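Local structure of GH26C (Muricauda sp. MAR_2010_75, 6Q78) at residues D87-S91 and D143-A147. The protein probably hydrolyses internal beta-1,4-mannosidic linkages of mannans, as an endo-beta-mannosidase of glycoside hydrolase family 26. Residues are numbered along the deposited sequence.
Sequences DAFSS and DVLRA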
loop_
_atom_site.group_PDB
_atom_site.type_symbol
_atom_site.label_atom_id
_atom_site.label_comp_id
_atom_site.label_asym_id
_atom_site.label_seq_id
_atom_site.Cartn_x
_atom_site.Cartn_y
_atom_site.Cartn_z
ATOM N N ASP A 87 -7.775 2.375 5.956
ATOM C CA ASP A 87 -8.961 3.084 6.458
ATOM C C ASP A 87 -9.054 3.084 7.979
ATOM O O ASP A 87 -10.138 2.988 8.570
ATOM C CB ASP A 87 -10.241 2.552 5.799
ATOM C CG ASP A 87 -10.273 2.827 4.308
ATOM O OD1 ASP A 87 -9.705 3.820 3.861
ATOM O OD2 ASP A 87 -10.876 2.030 3.564
ATOM N N ALA A 88 -7.902 3.212 8.632
ATOM C CA ALA A 88 -7.886 3.089 10.095
ATOM C C ALA A 88 -8.751 4.156 10.774
ATOM O O ALA A 88 -9.225 3.928 11.894
ATOM C CB ALA A 88 -6.450 3.177 10.603
ATOM N N PHE A 89 -8.925 5.334 10.161
ATOM C CA PHE A 89 -9.693 6.416 10.786
ATOM C C PHE A 89 -11.159 6.489 10.341
ATOM O O PHE A 89 -11.893 7.346 10.864
ATOM C CB PHE A 89 -8.991 7.762 10.561
ATOM C CG PHE A 89 -7.570 7.826 11.102
ATOM C CD1 PHE A 89 -7.254 7.350 12.360
ATOM C CD2 PHE A 89 -6.571 8.399 10.340
ATOM C CE1 PHE A 89 -5.953 7.406 12.846
ATOM C CE2 PHE A 89 -5.255 8.462 10.817
ATOM C CZ PHE A 89 -4.956 7.956 12.082
ATOM N N SER A 90 -11.608 5.579 9.468
ATOM C CA SER A 90 -12.967 5.638 8.925
ATOM C C SER A 90 -13.688 4.292 8.850
ATOM O O SER A 90 -14.894 4.272 8.535
ATOM C CB SER A 90 -12.913 6.226 7.505
ATOM O OG SER A 90 -12.032 5.463 6.656
ATOM N N SER A 91 -13.010 3.167 9.103
ATOM C CA SER A 91 -13.627 1.845 9.034
ATOM C C SER A 91 -13.293 1.098 10.312
ATOM O O SER A 91 -12.119 0.993 10.685
ATOM C CB SER A 91 -13.137 1.068 7.806
ATOM O OG SER A 91 -14.004 -0.050 7.540
ATOM N N ASP A 143 -8.649 12.490 6.465
ATOM C CA ASP A 143 -7.936 11.447 7.215
ATOM C C ASP A 143 -6.452 11.432 6.856
ATOM O O ASP A 143 -5.598 11.242 7.741
ATOM C CB ASP A 143 -8.558 10.071 6.919
ATOM C CG ASP A 143 -9.912 9.863 7.576
ATOM O OD1 ASP A 143 -10.576 8.813 7.262
ATOM O OD2 ASP A 143 -10.333 10.719 8.368
ATOM N N VAL A 144 -6.123 11.672 5.575
ATOM C CA VAL A 144 -4.724 11.712 5.145
ATOM C C VAL A 144 -3.994 12.905 5.770
ATOM O O VAL A 144 -2.831 12.780 6.204
ATOM C CB VAL A 144 -4.675 11.724 3.605
ATOM C CG1 VAL A 144 -3.279 12.134 3.053
ATOM C CG2 VAL A 144 -5.029 10.323 3.086
ATOM N N LEU A 145 -4.642 14.077 5.795
ATOM C CA LEU A 145 -4.004 15.238 6.410
ATOM C C LEU A 145 -3.834 15.031 7.902
ATOM O O LEU A 145 -2.781 15.404 8.465
ATOM C CB LEU A 145 -4.793 16.524 6.141
ATOM C CG LEU A 145 -4.958 16.919 4.676
ATOM C CD1 LEU A 145 -5.827 18.206 4.605
ATOM C CD2 LEU A 145 -3.599 17.175 4.042
ATOM N N ARG A 146 -4.845 14.440 8.568
ATOM C CA ARG A 146 -4.727 14.083 9.986
ATOM C C ARG A 146 -3.544 13.146 10.199
ATOM O O ARG A 146 -2.712 13.342 11.109
ATOM C CB ARG A 146 -6.019 13.384 10.424
ATOM C CG ARG A 146 -5.959 12.586 11.752
ATOM C CD ARG A 146 -7.365 12.100 12.102
ATOM N NE ARG A 146 -7.427 11.165 13.210
ATOM C CZ ARG A 146 -8.533 10.517 13.554
ATOM N NH1 ARG A 146 -9.648 10.694 12.849
ATOM N NH2 ARG A 146 -8.523 9.681 14.588
ATOM N N ALA A 147 -3.436 12.118 9.351
ATOM C CA ALA A 147 -2.323 11.182 9.480
ATOM C C ALA A 147 -0.986 11.900 9.332
ATOM O O ALA A 147 -0.068 11.705 10.148
ATOM C CB ALA A 147 -2.455 10.059 8.433
HETATM O O HOH W 1 -9.152 6.378 7.386
HETATM O O HOH W 2 -12.011 8.614 13.242
#
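Just past strand 81-86 of the TIM barrel, D87-S91 curls into a compact turn in which D87 O accepts hydrogen bonds from S90 N (3.1 Å) and S91 N (2.9 Å). The turn thus lies at the C-terminal end of the strand, the side on which TIM-barrel enzymes carry their active sites. It faces D143-A147, part of helix 132-150 in the beta-alpha-beta crossover from the next barrel strand, 112-116, to strand 153-157. The backbones come closest at F89 and D143, whose CA atoms are 6.4 Å apart, and no direct hydrogen bond joins the segments.

F89 provides most of the loop's share of the contact, against D143 and R146 of the helix. Its CA-to-CB bond points toward the helix, and the ring is met along its edge by A147, with F89 CE2 4.0 Å from A147 CB, and over one face by R146. The extended R146 side chain brings its guanidinium almost flat onto the F89 ring, planes at 15° and R146 CZ 4.0 Å from the ring centroid, which makes a stacked cation-pi interaction. L113 of strand 112-116 touches the side chains of both F89 and D143, so the contact also rests on the barrel strand.

Polar groups of the turn reach the helix through water instead. One water accepts a hydrogen bond from R146 NH1 (3.2 Å) and donates one to F89 O (2.7 Å), linking the stacked pair a second time. The other accepts from F89 N (3.0 Å), pairs with S90 OG (3.1 Å) and donates to D143 OD1 at 2.8 Å.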